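PDB 3MZV: decaprenyl diphosphate synthase from Rhodobacter capsulatus, which catalyses the chain elongation that adds isopentenyl diphosphate units to an allylic diphosphate to build decaprenyl diphosphate, a long all-trans isoprenoid. Local coordinates for the interface of chains A and B. Coordinates in Å, arbitrary orientation; residue numbers count along the deposited sequence, not the author numbering. Chains: chain A/B, Decaprenyl diphosphate synthase.

The centres of the C-alpha atoms of contact 1 and contact 2 lie about 18 Å apart. They share helix 114-133 of chain B, which meets helix 138-161 of chain A in contact 1 and, nearer its start, helices 74-94 and 114-132 of chain A in contact 2. Contact 2 contains both copies of a histidine–aspartate pair, whereas contact 1 has a twin made with the chains exchanged. One long helix thus packs against several elements of its partner. The arrangement agrees with the helical homodimers typical of this family, and contact 2 places the subunit boundary beside the aspartate-rich metal-binding motif.

Contact 1: the interface of chains A and B. Residues chain A 142, 146, 149; chain B 127, 130.
B:Gln130 and B:Arg127 meet A:Glu142, A:Asn146 and A:Ala149 in a helix-against-helix interface that helps join two subunits of the all-helical FPP/GGPP synthase fold, probably as the family's usual homodimer. Helix 114-133 of chain B contributes the amide and guanidinium groups, and helix 138-161 of chain A the carboxylate, amide and methyl. B:Gln130 runs extended beyond CG, and its side chain lies alongside A:Glu142, the two CG atoms 3.9 Å apart. At its end, the amide NE2 donates to carboxylate oxygen OE2 of A:Glu142 at 2.7 Å and a nearly straight 165°. The acceptor lies in the amide plane but is approached on its anti side, with the donor raised from the carboxylate plane. Glutamine suits this place because its other amide atom works as well: OE1 accepts NE of B:Arg127 at 2.9 Å, a bond within chain B that restrains both groups. The arginine chain bends at chi2 (-95°) and again at chi3, which turns its guanidinium toward chain A. There NH1 donates to OD1 of A:Asn146 at 2.8 Å; the bond is strongly bent, 121° at the hydrogen, although OD1 stays in the guanidinium plane. Water 1 lies at the same edge, 2.9 Å from OD1 of A:Asn146 and 3.3 Å from NH1 of B:Arg127. Over one face of the guanidinium sits CB of A:Ala149, 3.6 Å from CZ, where a small residue allows close approach. A leucine in place of B:Arg127 would probably leave OD1 of A:Asn146 without this donor and the amide of B:Gln130 freer to turn.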
loop_
_atom_site.group_PDB
_atom_site.type_symbol
_atom_site.label_atom_id
_atom_site.label_comp_id
_atom_site.label_asym_id
_atom_site.label_seq_id
_atom_site.Cartn_x
_atom_site.Cartn_y
_atom_site.Cartn_z
ATOM N N GLU A 142 -2.808 13.135 -8.760
ATOM C CA GLU A 142 -3.977 12.371 -9.166
ATOM C C GLU A 142 -3.556 11.303 -10.162
ATOM O O GLU A 142 -3.999 10.165 -10.097
ATOM C CB GLU A 142 -5.013 13.264 -9.822
ATOM C CG GLU A 142 -6.373 12.568 -10.105
ATOM C CD GLU A 142 -6.425 11.777 -11.375
ATOM O OE1 GLU A 142 -5.625 11.994 -12.325
ATOM O OE2 GLU A 142 -7.281 10.895 -11.411
ATOM N N ASN A 146 -3.587 7.251 -9.491
ATOM C CA ASN A 146 -4.337 6.442 -10.444
ATOM C C ASN A 146 -3.491 5.343 -11.042
ATOM O O ASN A 146 -3.959 4.228 -11.162
ATOM C CB ASN A 146 -4.921 7.294 -11.575
ATOM C CG ASN A 146 -5.680 6.466 -12.593
ATOM O OD1 ASN A 146 -6.822 6.109 -12.336
ATOM N ND2 ASN A 146 -5.068 6.213 -13.783
ATOM N N ALA A 149 -3.231 2.572 -8.659
ATOM C CA ALA A 149 -4.468 1.860 -8.567
ATOM C C ALA A 149 -4.560 0.906 -9.747
ATOM O O ALA A 149 -5.002 -0.239 -9.609
ATOM C CB ALA A 149 -5.676 2.805 -8.603
ATOM N N ARG B 127 -6.655 4.552 -4.475
ATOM C CA ARG B 127 -7.884 5.259 -4.706
ATOM C C ARG B 127 -8.131 6.328 -3.637
ATOM O O ARG B 127 -8.684 7.376 -3.935
ATOM C CB ARG B 127 -9.042 4.255 -4.725
ATOM C CG ARG B 127 -9.000 3.326 -5.958
ATOM C CD ARG B 127 -9.824 3.714 -7.182
ATOM N NE ARG B 127 -9.031 4.393 -8.177
ATOM C CZ ARG B 127 -8.875 4.106 -9.481
ATOM N NH1 ARG B 127 -8.082 4.899 -10.165
ATOM N NH2 ARG B 127 -9.467 3.106 -10.143
ATOM N N GLN B 130 -6.011 9.271 -4.586
ATOM C CA GLN B 130 -6.588 9.892 -5.746
ATOM C C GLN B 130 -7.739 10.780 -5.321
ATOM O O GLN B 130 -7.815 11.951 -5.740
ATOM C CB GLN B 130 -7.051 8.835 -6.744
ATOM C CG GLN B 130 -7.485 9.389 -8.061
ATOM C CD GLN B 130 -8.068 8.321 -8.958
ATOM O OE1 GLN B 130 -8.563 7.276 -8.482
ATOM N NE2 GLN B 130 -8.031 8.571 -10.251
HETATM O O HOH W 1 -8.484 3.879 -13.244
#

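Contact 2: the interface of chains A and B. Residues chain A 92, 118, 122; chain B 92, 95-96, 118, 122.
B:His92 crosses the subunit boundary to A:Asp122, and A:His92 does the same to B:Asp122, in a two-fold core where the C-terminal end of helix 74-96 of chain B, and of 74-94 of chain A, meets the partner's helix 114-132 or 114-133. The family's DDXXD motif is adjacent, its middle positions B:Val95 and B:Val96. In B:His92, CB lies 3.9 Å from methyl CG1 of A:Val118, and CG points away from the carbonyl carbon (chi1 -73°), carrying the ring into chain A. Ring atom CG meets that same methyl at 3.8 Å, so a branched valine fills the space beside the imidazole. ND1 then donates to OD2 of A:Asp122 at 2.6 Å, almost perfectly straight at 178°. The oxygen uses its syn lone pair, and ring and carboxylate are nearly coplanar. CE1, between the two nitrogens, faces CE1 of A:His92 at 3.8 Å, the two rings meeting edge to face with planes 80° apart. At the tip, NE2 donates to the backbone O of B:Val118 at 2.9 Å, on a lone pair in the carbonyl plane. Gripped at both nitrogens, the ring is fixed in rotation; histidine suits a place with an acceptor on either side, and the neighbouring carboxylate would probably stabilise a positive charge on it. To one side of the two pairs, along the two-fold axis, A:Val118 and B:Val118 reach tip to tip, their CG2 methyls 3.9 Å apart.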
loop_
_atom_site.group_PDB
_atom_site.type_symbol
_atom_site.label_atom_id
_atom_site.label_comp_id
_atom_site.label_asym_id
_atom_site.label_seq_id
_atom_site.Cartn_x
_atom_site.Cartn_y
_atom_site.Cartn_z
ATOM N N HIS A 92 5.360 -6.153 -3.473
ATOM C CA HIS A 92 4.053 -6.788 -3.386
ATOM C C HIS A 92 3.797 -7.906 -4.398
ATOM O O HIS A 92 3.167 -8.919 -4.056
ATOM C CB HIS A 92 2.978 -5.717 -3.415
ATOM C CG HIS A 92 2.938 -4.948 -2.145
ATOM N ND1 HIS A 92 1.897 -4.110 -1.813
ATOM C CD2 HIS A 92 3.814 -4.905 -1.113
ATOM C CE1 HIS A 92 2.144 -3.569 -0.632
ATOM N NE2 HIS A 92 3.284 -4.054 -0.169
ATOM N N VAL A 118 5.415 -7.004 2.397
ATOM C CA VAL A 118 4.167 -6.251 2.416
ATOM C C VAL A 118 4.372 -4.913 3.112
ATOM O O VAL A 118 4.035 -3.880 2.570
ATOM C CB VAL A 118 2.975 -7.061 3.039
ATOM C CG1 VAL A 118 1.777 -6.143 3.122
ATOM C CG2 VAL A 118 2.648 -8.301 2.177
ATOM N N ASP A 122 4.432 -1.042 1.724
ATOM C CA ASP A 122 3.452 -0.084 2.223
ATOM C C ASP A 122 4.147 1.196 2.661
ATOM O O ASP A 122 3.670 2.282 2.422
ATOM C CB ASP A 122 2.647 -0.660 3.402
ATOM C CG ASP A 122 1.607 -1.677 2.982
ATOM O OD1 ASP A 122 1.296 -1.748 1.775
ATOM O OD2 ASP A 122 1.102 -2.377 3.881
ATOM N N HIS B 92 -3.852 -5.895 4.964
ATOM C CA HIS B 92 -2.404 -6.198 5.007
ATOM C C HIS B 92 -1.936 -6.834 6.348
ATOM O O HIS B 92 -1.104 -7.731 6.329
ATOM C CB HIS B 92 -1.588 -4.912 4.661
ATOM C CG HIS B 92 -1.647 -4.545 3.212
ATOM N ND1 HIS B 92 -0.782 -3.643 2.625
ATOM C CD2 HIS B 92 -2.446 -4.994 2.218
ATOM C CE1 HIS B 92 -1.051 -3.554 1.337
ATOM N NE2 HIS B 92 -2.055 -4.366 1.060
ATOM N N VAL B 95 -2.629 -10.632 5.989
ATOM C CA VAL B 95 -1.625 -11.354 5.222
ATOM C C VAL B 95 -0.402 -11.570 6.113
ATOM O O VAL B 95 0.064 -12.704 6.268
ATOM C CB VAL B 95 -1.260 -10.613 3.921
ATOM C CG1 VAL B 95 -0.086 -11.297 3.213
ATOM C CG2 VAL B 95 -2.481 -10.591 2.991
ATOM N N VAL B 96 0.059 -10.489 6.743
ATOM C CA VAL B 96 1.274 -10.477 7.584
ATOM C C VAL B 96 1.291 -11.597 8.673
ATOM O O VAL B 96 2.217 -12.430 8.689
ATOM C CB VAL B 96 1.518 -9.038 8.165
ATOM C CG1 VAL B 96 2.500 -9.023 9.318
ATOM C CG2 VAL B 96 2.012 -8.112 7.042
ATOM N N VAL B 118 -3.485 -8.420 -0.455
ATOM C CA VAL B 118 -2.434 -7.428 -0.659
ATOM C C VAL B 118 -2.854 -6.463 -1.729
ATOM O O VAL B 118 -2.768 -5.271 -1.548
ATOM C CB VAL B 118 -1.071 -8.052 -1.017
ATOM C CG1 VAL B 118 -0.058 -6.939 -1.299
ATOM C CG2 VAL B 118 -0.573 -8.933 0.127
ATOM N N ASP B 122 -3.852 -2.506 -1.669
ATOM C CA ASP B 122 -3.113 -1.499 -2.476
ATOM C C ASP B 122 -4.062 -0.607 -3.335
ATOM O O ASP B 122 -3.887 0.625 -3.465
ATOM C CB ASP B 122 -2.091 -2.179 -3.409
ATOM C CG ASP B 122 -0.904 -2.808 -2.658
ATOM O OD1 ASP B 122 -0.672 -2.459 -1.519
ATOM O OD2 ASP B 122 -0.187 -3.632 -3.263
#